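Local coordinates for calcium-regulated actin-bundling protein (Dictyostelium discoideum, PDB 4X3N), which binds and bundles actin filaments in a calcium-regulated manner and may contribute to the structure and reorganization of filopodia and pseudopodia in moving cells, at residues Leu84-Asp89 with Ala199-Lys204; Cys107-Asp112 with Lys116-Thr121; Tyr156-Tyr159 with Phe164-Pro167; Pro181-Ala186 with Trp277-Asp282. All blocks are in the same frame, centred on the assembly; numbering follows the deposited sequence.

Interaction 1 of 4, residues Leu84-Asp89 with Ala199-Lys204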
loop_
_atom_site.group_PDB
_atom_site.type_symbol
_atom_site.label_atom_id
_atom_site.label_comp_id
_atom_site.label_asym_id
_atom_site.label_seq_id
_atom_site.Cartn_x
_atom_site.Cartn_y
_atom_site.Cartn_z
ATOM N N LEU A 84 -17.827 -10.498 7.303
ATOM C CA LEU A 84 -19.227 -10.294 7.583
ATOM C C LEU A 84 -19.627 -8.866 7.172
ATOM O O LEU A 84 -18.985 -7.875 7.579
ATOM C CB LEU A 84 -19.487 -10.567 9.069
ATOM C CG LEU A 84 -19.142 -12.000 9.474
ATOM C CD1 LEU A 84 -19.021 -12.087 10.990
ATOM C CD2 LEU A 84 -20.163 -12.990 8.917
ATOM N N VAL A 85 -20.700 -8.766 6.395
ATOM C CA VAL A 85 -21.110 -7.452 5.863
ATOM C C VAL A 85 -21.357 -6.405 6.915
ATOM O O VAL A 85 -21.100 -5.262 6.667
ATOM C CB VAL A 85 -22.322 -7.518 4.900
ATOM C CG1 VAL A 85 -22.011 -8.460 3.734
ATOM C CG2 VAL A 85 -23.555 -7.991 5.594
ATOM N N PHE A 86 -21.856 -6.797 8.084
ATOM C CA PHE A 86 -22.200 -5.852 9.141
ATOM C C PHE A 86 -21.008 -5.328 9.887
ATOM O O PHE A 86 -21.155 -4.454 10.751
ATOM C CB PHE A 86 -23.245 -6.439 10.132
ATOM C CG PHE A 86 -22.776 -7.626 10.891
ATOM C CD1 PHE A 86 -22.093 -7.462 12.084
ATOM C CD2 PHE A 86 -23.048 -8.922 10.445
ATOM C CE1 PHE A 86 -21.671 -8.541 12.818
ATOM C CE2 PHE A 86 -22.642 -10.027 11.181
ATOM C CZ PHE A 86 -21.929 -9.831 12.361
ATOM N N LYS A 87 -19.827 -5.805 9.549
ATOM C CA LYS A 87 -18.582 -5.270 10.130
ATOM C C LYS A 87 -17.782 -4.521 9.047
ATOM O O LYS A 87 -16.626 -4.171 9.222
ATOM C CB LYS A 87 -17.758 -6.398 10.655
ATOM C CG LYS A 87 -18.490 -7.276 11.663
ATOM C CD LYS A 87 -17.682 -8.544 11.944
ATOM C CE LYS A 87 -16.527 -8.225 12.884
ATOM N NZ LYS A 87 -17.068 -7.729 14.205
ATOM N N TYR A 88 -18.384 -4.269 7.905
ATOM C CA TYR A 88 -17.614 -3.707 6.821
ATOM C C TYR A 88 -17.866 -2.226 6.731
ATOM O O TYR A 88 -18.993 -1.842 6.604
ATOM C CB TYR A 88 -18.015 -4.478 5.558
ATOM C CG TYR A 88 -17.509 -3.879 4.328
ATOM C CD1 TYR A 88 -16.149 -3.700 4.145
ATOM C CD2 TYR A 88 -18.386 -3.449 3.317
ATOM C CE1 TYR A 88 -15.674 -3.169 2.971
ATOM C CE2 TYR A 88 -17.912 -2.872 2.172
ATOM C CZ TYR A 88 -16.569 -2.714 2.026
ATOM O OH TYR A 88 -16.068 -2.173 0.919
ATOM N N ASP A 89 -16.836 -1.372 6.790
ATOM C CA ASP A 89 -17.006 0.046 6.555
ATOM C C ASP A 89 -16.692 0.224 5.043
ATOM O O ASP A 89 -15.616 -0.139 4.553
ATOM C CB ASP A 89 -16.037 0.893 7.360
ATOM C CG ASP A 89 -16.206 0.749 8.868
ATOM O OD1 ASP A 89 -17.340 0.718 9.348
ATOM O OD2 ASP A 89 -15.168 0.688 9.562
ATOM N N ALA A 199 -24.644 -2.946 15.453
ATOM C CA ALA A 199 -24.843 -3.103 16.889
ATOM C C ALA A 199 -25.660 -4.385 17.178
ATOM O O ALA A 199 -25.257 -5.202 18.004
ATOM C CB ALA A 199 -25.584 -1.891 17.443
ATOM N N TYR A 200 -26.782 -4.567 16.491
ATOM C CA TYR A 200 -27.629 -5.773 16.649
ATOM C C TYR A 200 -26.956 -7.096 16.273
ATOM O O TYR A 200 -26.973 -8.069 17.036
ATOM C CB TYR A 200 -28.925 -5.601 15.872
ATOM C CG TYR A 200 -29.770 -6.865 15.687
ATOM C CD1 TYR A 200 -30.607 -7.343 16.706
ATOM C CD2 TYR A 200 -29.812 -7.506 14.467
ATOM C CE1 TYR A 200 -31.407 -8.450 16.514
ATOM C CE2 TYR A 200 -30.621 -8.613 14.253
ATOM C CZ TYR A 200 -31.408 -9.082 15.273
ATOM O OH TYR A 200 -32.165 -10.201 15.035
ATOM N N GLU A 201 -26.311 -7.129 15.122
ATOM C CA GLU A 201 -25.616 -8.351 14.714
ATOM C C GLU A 201 -24.391 -8.594 15.552
ATOM O O GLU A 201 -24.024 -9.738 15.777
ATOM C CB GLU A 201 -25.231 -8.324 13.249
ATOM C CG GLU A 201 -26.417 -8.209 12.352
ATOM C CD GLU A 201 -27.166 -9.520 12.070
ATOM O OE1 GLU A 201 -26.951 -10.551 12.702
ATOM O OE2 GLU A 201 -28.035 -9.451 11.196
ATOM N N GLU A 202 -23.755 -7.549 16.102
ATOM C CA GLU A 202 -22.557 -7.862 16.950
ATOM C C GLU A 202 -22.966 -8.490 18.253
ATOM O O GLU A 202 -22.330 -9.432 18.762
ATOM C CB GLU A 202 -21.673 -6.619 17.168
ATOM C CG GLU A 202 -20.697 -6.432 15.995
ATOM C CD GLU A 202 -19.979 -5.097 15.998
ATOM O OE1 GLU A 202 -20.347 -4.255 16.855
ATOM O OE2 GLU A 202 -19.071 -4.903 15.139
ATOM N N GLU A 203 -24.016 -7.969 18.817
ATOM C CA GLU A 203 -24.525 -8.561 20.025
ATOM C C GLU A 203 -25.060 -10.000 19.824
ATOM O O GLU A 203 -24.960 -10.808 20.687
ATOM C CB GLU A 203 -25.673 -7.725 20.500
ATOM C CG GLU A 203 -26.485 -8.322 21.633
ATOM C CD GLU A 203 -25.718 -8.349 22.927
ATOM O OE1 GLU A 203 -24.497 -8.064 22.943
ATOM O OE2 GLU A 203 -26.329 -8.711 23.952
ATOM N N LYS A 204 -25.768 -10.247 18.740
ATOM C CA LYS A 204 -26.182 -11.582 18.397
ATOM C C LYS A 204 -24.977 -12.500 18.391
ATOM O O LYS A 204 -25.005 -13.554 19.013
ATOM C CB LYS A 204 -26.790 -11.552 17.020
ATOM C CG LYS A 204 -28.004 -12.396 16.905
ATOM C CD LYS A 204 -28.452 -12.541 15.460
ATOM C CE LYS A 204 -29.906 -12.208 15.412
ATOM N NZ LYS A 204 -30.362 -12.357 14.011
#
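A loop-to-helix CH-pi contact between Phe86 and Glu201 ties the loop that follows helix 61-79 to the second half of the long helix 181-211. Residues 85-86 make a brief 3-10 turn, and Lys87 N is bonded to Leu84 O at 3.0 Å. From this turn the Phe86 ring is turned toward the helix, its CG lodged between backbone N and carbonyl carbon (chi1 63°), and it lies flat over a single methylene. Glu201 CB stands 3.3 Å from the Phe86 ring centroid and 7° off the normal, close to dead centre. The Glu201 chain then bends, and its carboxylate leads away to a hydrogen bond between OE2 and the hydroxyl of Tyr290. Glu202 CG meets the ring differently, at its edge, 3.9 Å from Phe86 CE1. A valine in place of Phe86 would probably uncover Glu201 CB and open a gap between loop and helix. The backbone contributes too, since Phe86 O is hydrogen-bonded to Arg198 NE. Beside the ring a charged pair completes the contact: the Lys87 chain curls at chi3 and chi4, bringing its NZ to 3.6 Å from Glu202 OE2 in a salt bridge.

Interaction 2 of 4, residues Cys107-Asp112 with Lys116-Thr121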
loop_
_atom_site.group_PDB
_atom_site.type_symbol
_atom_site.label_atom_id
_atom_site.label_comp_id
_atom_site.label_asym_id
_atom_site.label_seq_id
_atom_site.Cartn_x
_atom_site.Cartn_y
_atom_site.Cartn_z
ATOM N N CYS A 107 -17.734 -11.466 -13.956
ATOM C CA CYS A 107 -17.894 -12.322 -15.107
ATOM C C CYS A 107 -18.414 -13.670 -14.660
ATOM O O CYS A 107 -19.265 -14.222 -15.315
ATOM C CB CYS A 107 -16.560 -12.507 -15.842
ATOM S SG CYS A 107 -15.901 -11.042 -16.676
ATOM N N LYS A 108 -17.951 -14.163 -13.528
ATOM C CA LYS A 108 -18.391 -15.477 -13.078
ATOM C C LYS A 108 -19.866 -15.412 -12.695
ATOM O O LYS A 108 -20.658 -16.300 -13.037
ATOM C CB LYS A 108 -17.564 -15.968 -11.903
ATOM C CG LYS A 108 -17.740 -17.452 -11.603
ATOM C CD LYS A 108 -16.699 -17.977 -10.615
ATOM C CE LYS A 108 -16.989 -17.492 -9.203
ATOM N NZ LYS A 108 -16.705 -18.527 -8.156
ATOM N N PHE A 109 -20.233 -14.341 -12.004
ATOM C CA PHE A 109 -21.610 -14.154 -11.593
ATOM C C PHE A 109 -22.540 -14.141 -12.798
ATOM O O PHE A 109 -23.481 -14.900 -12.858
ATOM C CB PHE A 109 -21.778 -12.884 -10.803
ATOM C CG PHE A 109 -23.203 -12.622 -10.406
ATOM C CD1 PHE A 109 -24.091 -12.046 -11.297
ATOM C CD2 PHE A 109 -23.660 -12.968 -9.136
ATOM C CE1 PHE A 109 -25.399 -11.825 -10.932
ATOM C CE2 PHE A 109 -24.963 -12.703 -8.752
ATOM C CZ PHE A 109 -25.826 -12.137 -9.655
ATOM N N CYS A 110 -22.216 -13.308 -13.771
ATOM C CA CYS A 110 -23.038 -13.115 -14.972
ATOM C C CYS A 110 -23.074 -14.316 -15.917
ATOM O O CYS A 110 -23.966 -14.386 -16.790
ATOM C CB CYS A 110 -22.504 -11.922 -15.763
ATOM S SG CYS A 110 -22.819 -10.334 -14.950
ATOM N N GLU A 111 -22.059 -15.176 -15.814
ATOM C CA GLU A 111 -21.942 -16.390 -16.659
ATOM C C GLU A 111 -22.651 -17.588 -16.059
ATOM O O GLU A 111 -22.892 -18.564 -16.755
ATOM C CB GLU A 111 -20.471 -16.778 -16.877
ATOM C CG GLU A 111 -19.890 -16.154 -18.142
ATOM C CD GLU A 111 -18.373 -15.926 -18.093
ATOM O OE1 GLU A 111 -17.654 -16.567 -17.284
ATOM O OE2 GLU A 111 -17.898 -15.078 -18.869
ATOM N N ASP A 112 -22.914 -17.533 -14.759
ATOM C CA ASP A 112 -23.653 -18.548 -14.083
ATOM C C ASP A 112 -25.157 -18.564 -14.531
ATOM O O ASP A 112 -25.875 -17.567 -14.397
ATOM C CB ASP A 112 -23.538 -18.322 -12.588
ATOM C CG ASP A 112 -24.226 -19.395 -11.823
ATOM O OD1 ASP A 112 -24.848 -20.237 -12.514
ATOM O OD2 ASP A 112 -24.192 -19.381 -10.565
ATOM N N LYS A 116 -29.041 -16.020 -15.312
ATOM C CA LYS A 116 -29.279 -15.653 -16.688
ATOM C C LYS A 116 -30.289 -14.505 -16.845
ATOM O O LYS A 116 -30.327 -13.850 -17.885
ATOM C CB LYS A 116 -29.693 -16.873 -17.509
ATOM C CG LYS A 116 -31.081 -17.456 -17.219
ATOM C CD LYS A 116 -31.231 -18.865 -17.805
ATOM C CE LYS A 116 -30.984 -18.926 -19.319
ATOM N NZ LYS A 116 -32.223 -18.828 -20.144
ATOM N N ASN A 117 -31.101 -14.283 -15.816
ATOM C CA ASN A 117 -32.031 -13.157 -15.785
ATOM C C ASN A 117 -31.274 -11.828 -15.872
ATOM O O ASN A 117 -31.520 -10.995 -16.751
ATOM C CB ASN A 117 -32.882 -13.205 -14.494
ATOM C CG ASN A 117 -33.483 -11.854 -14.125
ATOM O OD1 ASN A 117 -34.287 -11.275 -14.867
ATOM N ND2 ASN A 117 -33.088 -11.345 -12.969
ATOM N N TYR A 118 -30.352 -11.644 -14.943
ATOM C CA TYR A 118 -29.456 -10.505 -15.011
ATOM C C TYR A 118 -28.789 -10.350 -16.376
ATOM O O TYR A 118 -28.686 -9.242 -16.912
ATOM C CB TYR A 118 -28.437 -10.629 -13.930
ATOM C CG TYR A 118 -28.973 -10.307 -12.532
ATOM C CD1 TYR A 118 -29.299 -9.004 -12.181
ATOM C CD2 TYR A 118 -29.096 -11.292 -11.547
ATOM C CE1 TYR A 118 -29.761 -8.699 -10.900
ATOM C CE2 TYR A 118 -29.533 -10.981 -10.272
ATOM C CZ TYR A 118 -29.858 -9.683 -9.966
ATOM O OH TYR A 118 -30.316 -9.337 -8.735
ATOM N N ALA A 119 -28.385 -11.447 -17.001
ATOM C CA ALA A 119 -27.638 -11.337 -18.263
ATOM C C ALA A 119 -28.480 -10.964 -19.479
ATOM O O ALA A 119 -28.062 -10.191 -20.357
ATOM C CB ALA A 119 -26.859 -12.616 -18.492
ATOM N N THR A 120 -29.686 -11.506 -19.542
ATOM C CA THR A 120 -30.627 -11.167 -20.612
ATOM C C THR A 120 -31.306 -9.810 -20.333
ATOM O O THR A 120 -31.604 -9.059 -21.247
ATOM C CB THR A 120 -31.733 -12.293 -20.746
ATOM O OG1 THR A 120 -32.096 -12.781 -19.447
ATOM C CG2 THR A 120 -31.191 -13.499 -21.466
ATOM N N THR A 121 -31.574 -9.499 -19.082
ATOM C CA THR A 121 -32.252 -8.237 -18.794
ATOM C C THR A 121 -31.341 -6.999 -18.866
ATOM O O THR A 121 -31.831 -5.918 -19.100
ATOM C CB THR A 121 -32.926 -8.245 -17.421
ATOM O OG1 THR A 121 -33.656 -9.454 -17.260
ATOM C CG2 THR A 121 -33.909 -7.019 -17.261
#
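Cys110 and Ala119 mark the closest backbone approach, with CA atoms 5.9 Å apart, where the end of helix 96-111 packs on the short helix 116-121 across a tight connecting loop (helix-loop-helix). Asp112 is the first residue to leave helical geometry, and only three residues separate it from Lys116. Here the chain passes close to itself, Asp112 O lying 3.6 Å from Lys116 N without a hydrogen bond between them. The intervening turn is braced from the end of the first helix and the residue after it: Phe109 O is bonded to Asn115 ND2, and Asp112 OD1 to Lys114 N. Beyond the loop the methyl of Ala119 faces the first helix, its CB 3.8 Å from Cys110 O, a small side chain that lets the backbones come near.

The larger side chains meet as an offset edge-to-face pair. Phe109 has its CG anti to the backbone N (chi1 178°), which swings the ring across to Tyr118. The rim of Phe109 supplies the edge, with CE1 3.8 Å from Tyr118 CD2. The ring centroids of Phe109 and Tyr118 are 5.6 Å apart and their planes meet at 60°. Over the opposite face of the tyrosine ring lies Asn117 ND2. Both aromatic side chains also touch Val67, so helix 61-79 backs the pair. Within the short helix, Lys116 O accepts twice: Thr120 OG1 bonds to it at 2.6 Å, and Thr120 N reaches the same oxygen from the other face of the carbonyl plane.

Interaction 3 of 4, residues Tyr156-Tyr159 with Phe164-Pro167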
loop_
_atom_site.group_PDB
_atom_site.type_symbol
_atom_site.label_atom_id
_atom_site.label_comp_id
_atom_site.label_asym_id
_atom_site.label_seq_id
_atom_site.Cartn_x
_atom_site.Cartn_y
_atom_site.Cartn_z
ATOM N N TYR A 156 -14.999 2.085 -12.838
ATOM C CA TYR A 156 -15.660 0.895 -13.396
ATOM C C TYR A 156 -16.949 1.267 -14.151
ATOM O O TYR A 156 -17.204 0.796 -15.275
ATOM C CB TYR A 156 -15.957 -0.156 -12.301
ATOM C CG TYR A 156 -17.129 -1.045 -12.658
ATOM C CD1 TYR A 156 -16.970 -2.108 -13.549
ATOM C CD2 TYR A 156 -18.376 -0.871 -12.070
ATOM C CE1 TYR A 156 -18.054 -2.952 -13.868
ATOM C CE2 TYR A 156 -19.456 -1.660 -12.399
ATOM C CZ TYR A 156 -19.303 -2.703 -13.326
ATOM O OH TYR A 156 -20.390 -3.533 -13.654
ATOM N N LEU A 157 -17.769 2.110 -13.544
ATOM C CA LEU A 157 -19.024 2.519 -14.163
ATOM C C LEU A 157 -18.908 3.274 -15.453
ATOM O O LEU A 157 -19.601 2.984 -16.427
ATOM C CB LEU A 157 -19.865 3.330 -13.207
ATOM C CG LEU A 157 -20.366 2.479 -12.048
ATOM C CD1 LEU A 157 -20.968 3.369 -10.951
ATOM C CD2 LEU A 157 -21.479 1.482 -12.449
ATOM N N LEU A 158 -17.995 4.223 -15.487
ATOM C CA LEU A 158 -17.805 5.017 -16.651
ATOM C C LEU A 158 -17.345 4.199 -17.840
ATOM O O LEU A 158 -17.754 4.478 -18.992
ATOM C CB LEU A 158 -16.765 6.067 -16.361
ATOM C CG LEU A 158 -17.183 7.485 -15.925
ATOM C CD1 LEU A 158 -18.627 7.848 -15.831
ATOM C CD2 LEU A 158 -16.350 7.971 -14.791
ATOM N N TYR A 159 -16.464 3.238 -17.576
ATOM C CA TYR A 159 -15.939 2.405 -18.627
ATOM C C TYR A 159 -16.975 1.357 -19.033
ATOM O O TYR A 159 -17.157 1.134 -20.209
ATOM C CB TYR A 159 -14.577 1.786 -18.294
ATOM C CG TYR A 159 -13.963 1.093 -19.506
ATOM C CD1 TYR A 159 -13.495 1.838 -20.591
ATOM C CD2 TYR A 159 -13.916 -0.295 -19.586
ATOM C CE1 TYR A 159 -12.978 1.214 -21.711
ATOM C CE2 TYR A 159 -13.429 -0.927 -20.702
ATOM C CZ TYR A 159 -12.963 -0.169 -21.748
ATOM O OH TYR A 159 -12.446 -0.805 -22.824
ATOM N N PHE A 164 -22.113 5.816 -23.692
ATOM C CA PHE A 164 -22.576 7.187 -23.498
ATOM C C PHE A 164 -21.844 7.991 -22.415
ATOM O O PHE A 164 -21.954 9.178 -22.459
ATOM C CB PHE A 164 -24.088 7.264 -23.189
ATOM C CG PHE A 164 -24.483 6.475 -22.013
ATOM C CD1 PHE A 164 -24.325 6.998 -20.745
ATOM C CD2 PHE A 164 -24.996 5.213 -22.172
ATOM C CE1 PHE A 164 -24.650 6.233 -19.661
ATOM C CE2 PHE A 164 -25.292 4.438 -21.087
ATOM C CZ PHE A 164 -25.123 4.956 -19.821
ATOM N N ALA A 165 -21.134 7.328 -21.498
ATOM C CA ALA A 165 -20.497 7.950 -20.355
ATOM C C ALA A 165 -18.994 8.099 -20.590
ATOM O O ALA A 165 -18.391 7.267 -21.296
ATOM C CB ALA A 165 -20.756 7.086 -19.149
ATOM N N ASN A 166 -18.402 9.183 -20.054
ATOM C CA ASN A 166 -16.998 9.306 -20.081
ATOM C C ASN A 166 -16.587 10.336 -19.080
ATOM O O ASN A 166 -17.434 11.081 -18.585
ATOM C CB ASN A 166 -16.513 9.630 -21.501
ATOM C CG ASN A 166 -17.023 10.931 -21.986
ATOM O OD1 ASN A 166 -16.544 12.008 -21.607
ATOM N ND2 ASN A 166 -17.989 10.863 -22.836
ATOM N N PRO A 167 -15.307 10.391 -18.738
ATOM C CA PRO A 167 -15.006 11.202 -17.537
ATOM C C PRO A 167 -15.295 12.710 -17.665
ATOM O O PRO A 167 -15.773 13.387 -16.714
ATOM C CB PRO A 167 -13.503 10.960 -17.364
ATOM C CG PRO A 167 -13.328 9.600 -17.825
ATOM C CD PRO A 167 -14.189 9.500 -19.067
#
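Leu158, on helix 153-160, meets Ala165, Asn166 and Pro167 of the loop that returns past it, and its side chain can be followed outward atom by atom. The CB stays back from the loop, coming no nearer than 4.9 Å to Asn166 CA. One bond further out, CG lies 4.3 Å from the carbonyl carbon C of Asn166, over the loop backbone. There the chain forks. CD1 heads toward the methyl of Ala165, with 4.0 Å between Leu158 CD1 and Ala165 CB, while CD2 sits 4.4 Å from Pro167 CA. A chi2 of -2° puts CD1 almost eclipsed with CA, an unusual torsion that may carry some strain and directs this methyl toward Ala165. The same leucine also touches Phe34 and Phe49, so its contact with the loop is one side of a larger apolar cluster. Asn166, turned elsewhere, is the N-cap of the next helix, its OD1 bonded to Asp169 N. Asp144, Asn146, Asp148 and Arg150, before helix 153-160, and Glu155 on its first turn bind a calcium ion, about 10 Å from the Leu158 side chain. Helix 132-143, the calcium-binding segment and helix 153-160 are consistent with an EF-hand, whose exiting helix packs here against the onward chain.

Interaction 4 of 4, residues Pro181-Ala186 with Trp277-Asp282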
loop_
_atom_site.group_PDB
_atom_site.type_symbol
_atom_site.label_atom_id
_atom_site.label_comp_id
_atom_site.label_asym_id
_atom_site.label_seq_id
_atom_site.Cartn_x
_atom_site.Cartn_y
_atom_site.Cartn_z
ATOM N N PRO A 181 -30.072 19.068 1.036
ATOM C CA PRO A 181 -30.060 18.680 2.452
ATOM C C PRO A 181 -31.089 17.606 2.825
ATOM O O PRO A 181 -30.841 16.836 3.766
ATOM C CB PRO A 181 -30.319 19.999 3.224
ATOM C CG PRO A 181 -30.259 21.103 2.228
ATOM C CD PRO A 181 -30.308 20.520 0.831
ATOM N N GLU A 182 -32.234 17.574 2.149
ATOM C CA GLU A 182 -33.231 16.574 2.483
ATOM C C GLU A 182 -32.687 15.207 2.093
ATOM O O GLU A 182 -32.962 14.186 2.757
ATOM C CB GLU A 182 -34.556 16.827 1.787
ATOM C CG GLU A 182 -35.280 18.087 2.306
ATOM C CD GLU A 182 -34.843 19.400 1.593
ATOM O OE1 GLU A 182 -33.743 19.480 0.942
ATOM O OE2 GLU A 182 -35.639 20.364 1.692
ATOM N N ILE A 183 -31.931 15.200 1.009
ATOM C CA ILE A 183 -31.312 13.970 0.531
ATOM C C ILE A 183 -30.182 13.559 1.473
ATOM O O ILE A 183 -30.135 12.412 1.879
ATOM C CB ILE A 183 -30.867 14.123 -0.930
ATOM C CG1 ILE A 183 -32.124 14.253 -1.815
ATOM C CG2 ILE A 183 -29.986 12.961 -1.368
ATOM C CD1 ILE A 183 -31.853 14.501 -3.282
ATOM N N LYS A 184 -29.330 14.495 1.880
ATOM C CA LYS A 184 -28.271 14.153 2.777
ATOM C C LYS A 184 -28.867 13.585 4.039
ATOM O O LYS A 184 -28.402 12.578 4.544
ATOM C CB LYS A 184 -27.398 15.354 3.098
ATOM C CG LYS A 184 -26.186 15.056 3.962
ATOM C CD LYS A 184 -25.408 16.337 4.184
ATOM C CE LYS A 184 -24.130 16.066 4.936
ATOM N NZ LYS A 184 -23.839 17.172 5.895
ATOM N N LYS A 185 -29.929 14.185 4.527
ATOM C CA LYS A 185 -30.586 13.691 5.753
ATOM C C LYS A 185 -31.006 12.265 5.622
ATOM O O LYS A 185 -30.799 11.465 6.520
ATOM C CB LYS A 185 -31.800 14.544 6.093
ATOM C CG LYS A 185 -31.407 15.802 6.867
ATOM C CD LYS A 185 -32.640 16.664 7.194
ATOM C CE LYS A 185 -32.346 17.846 8.154
ATOM N NZ LYS A 185 -31.343 18.801 7.614
ATOM N N ALA A 186 -31.625 11.949 4.494
ATOM C CA ALA A 186 -32.119 10.647 4.251
ATOM C C ALA A 186 -30.968 9.650 4.089
ATOM O O ALA A 186 -31.035 8.539 4.619
ATOM C CB ALA A 186 -32.993 10.677 2.982
ATOM N N TRP A 277 -33.852 7.020 -6.321
ATOM C CA TRP A 277 -34.001 5.595 -6.580
ATOM C C TRP A 277 -33.133 4.743 -5.598
ATOM O O TRP A 277 -33.565 3.713 -5.080
ATOM C CB TRP A 277 -33.614 5.285 -8.052
ATOM C CG TRP A 277 -33.755 3.798 -8.420
ATOM C CD1 TRP A 277 -34.840 3.189 -9.036
ATOM C CD2 TRP A 277 -32.803 2.754 -8.194
ATOM N NE1 TRP A 277 -34.600 1.848 -9.203
ATOM C CE2 TRP A 277 -33.373 1.548 -8.677
ATOM C CE3 TRP A 277 -31.535 2.709 -7.605
ATOM C CZ2 TRP A 277 -32.713 0.318 -8.584
ATOM C CZ3 TRP A 277 -30.874 1.494 -7.527
ATOM C CH2 TRP A 277 -31.469 0.310 -8.016
ATOM N N TRP A 278 -31.886 5.165 -5.360
ATOM C CA TRP A 278 -30.953 4.321 -4.570
ATOM C C TRP A 278 -31.435 4.212 -3.145
ATOM O O TRP A 278 -31.478 3.150 -2.551
ATOM C CB TRP A 278 -29.553 4.956 -4.576
ATOM C CG TRP A 278 -28.502 4.088 -3.984
ATOM C CD1 TRP A 278 -28.148 3.999 -2.639
ATOM C CD2 TRP A 278 -27.638 3.188 -4.676
ATOM N NE1 TRP A 278 -27.122 3.156 -2.494
ATOM C CE2 TRP A 278 -26.785 2.624 -3.719
ATOM C CE3 TRP A 278 -27.474 2.824 -6.020
ATOM C CZ2 TRP A 278 -25.810 1.673 -4.057
ATOM C CZ3 TRP A 278 -26.489 1.887 -6.354
ATOM C CH2 TRP A 278 -25.666 1.349 -5.394
ATOM N N MET A 279 -31.808 5.349 -2.598
ATOM C CA MET A 279 -32.248 5.355 -1.204
ATOM C C MET A 279 -33.492 4.539 -0.995
ATOM O O MET A 279 -33.604 3.816 -0.035
ATOM C CB MET A 279 -32.467 6.797 -0.744
ATOM C CG MET A 279 -31.154 7.508 -0.505
ATOM S SD MET A 279 -31.356 9.096 0.324
ATOM C CE MET A 279 -32.706 9.860 -0.650
ATOM N N ASN A 280 -34.429 4.610 -1.925
ATOM C CA ASN A 280 -35.636 3.736 -1.859
ATOM C C ASN A 280 -35.296 2.306 -2.013
ATOM O O ASN A 280 -35.748 1.475 -1.266
ATOM C CB ASN A 280 -36.697 4.191 -2.868
ATOM C CG ASN A 280 -37.507 5.408 -2.358
ATOM O OD1 ASN A 280 -38.449 5.245 -1.625
ATOM N ND2 ASN A 280 -37.109 6.606 -2.721
ATOM N N ARG A 281 -34.484 1.978 -3.001
ATOM C CA ARG A 281 -34.003 0.607 -3.091
ATOM C C ARG A 281 -33.363 0.050 -1.830
ATOM O O ARG A 281 -33.565 -1.114 -1.434
ATOM C CB ARG A 281 -32.975 0.524 -4.225
ATOM C CG ARG A 281 -32.551 -0.879 -4.563
ATOM C CD ARG A 281 -33.729 -1.659 -5.135
ATOM N NE ARG A 281 -33.314 -3.004 -5.491
ATOM C CZ ARG A 281 -33.114 -3.998 -4.617
ATOM N NH1 ARG A 281 -33.299 -3.810 -3.319
ATOM N NH2 ARG A 281 -32.703 -5.205 -5.056
ATOM N N ASP A 282 -32.547 0.881 -1.215
ATOM C CA ASP A 282 -31.753 0.459 -0.068
ATOM C C ASP A 282 -32.654 0.282 1.160
ATOM O O ASP A 282 -32.592 -0.727 1.874
ATOM C CB ASP A 282 -30.700 1.517 0.127
ATOM C CG ASP A 282 -29.615 1.077 1.040
ATOM O OD1 ASP A 282 -29.031 0.024 0.732
ATOM O OD2 ASP A 282 -29.318 1.799 2.013
#
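Met279 of helix 273-290 reaches across to Ala186 and Ile183 of helix 181-211, and apolar contact accounts for almost everything between the two segments. The thioether does most of the touching: Met279 SD lies 3.5 Å from Ala186 CB, and Met279 CE lies 3.7 Å from the same methyl. A bend at chi3 (-48°) turns CE aside toward Ile183, where it stops 4.2 Å from CG2. The two longer side chains cross at about a right angle. The sulphur comes near the backbone as well, 3.9 Å from Ile183 O. An alanine at Met279 is likely to open a gap between the helices, leaving the Ala186 and Ile183 methyls without their mate on this side. A third helix, 232-255, closes the packing, as Ala186 touches Ala247 and Val248 and Ile183 touches Tyr255. Several polar interactions of these segments are made with other helices. Glu182 forms a salt bridge with Lys254 and a hydrogen bond with Tyr255, while Asp282 is hydrogen-bonded to Tyr65, and Arg281 forms a salt bridge with Glu62. With one flexible thioether set against two apolar side chains in a buried place, the chemistry implies that fit of shape, and not directed bonding, holds the two helices together here.

How the interactions relate
From the N terminus, interaction 1 opens first, in the loop after helix 61-79, and closes only on helix 181-211. Two short loops nest inside this span: interaction 2 folds helix 116-121 back on helix 96-111, and interaction 3, in series with it, folds the chain after helix 153-160 back on that helix. Interaction 4 starts on helix 181-211 before interaction 1 has closed and ends on helix 273-290, so the two cross and share the long helix, their centres 22 Å apart. The nested contacts thus shape local corners of the calcium-binding half, while the crossing pair ties it to the C-terminal helices and those helices to one another.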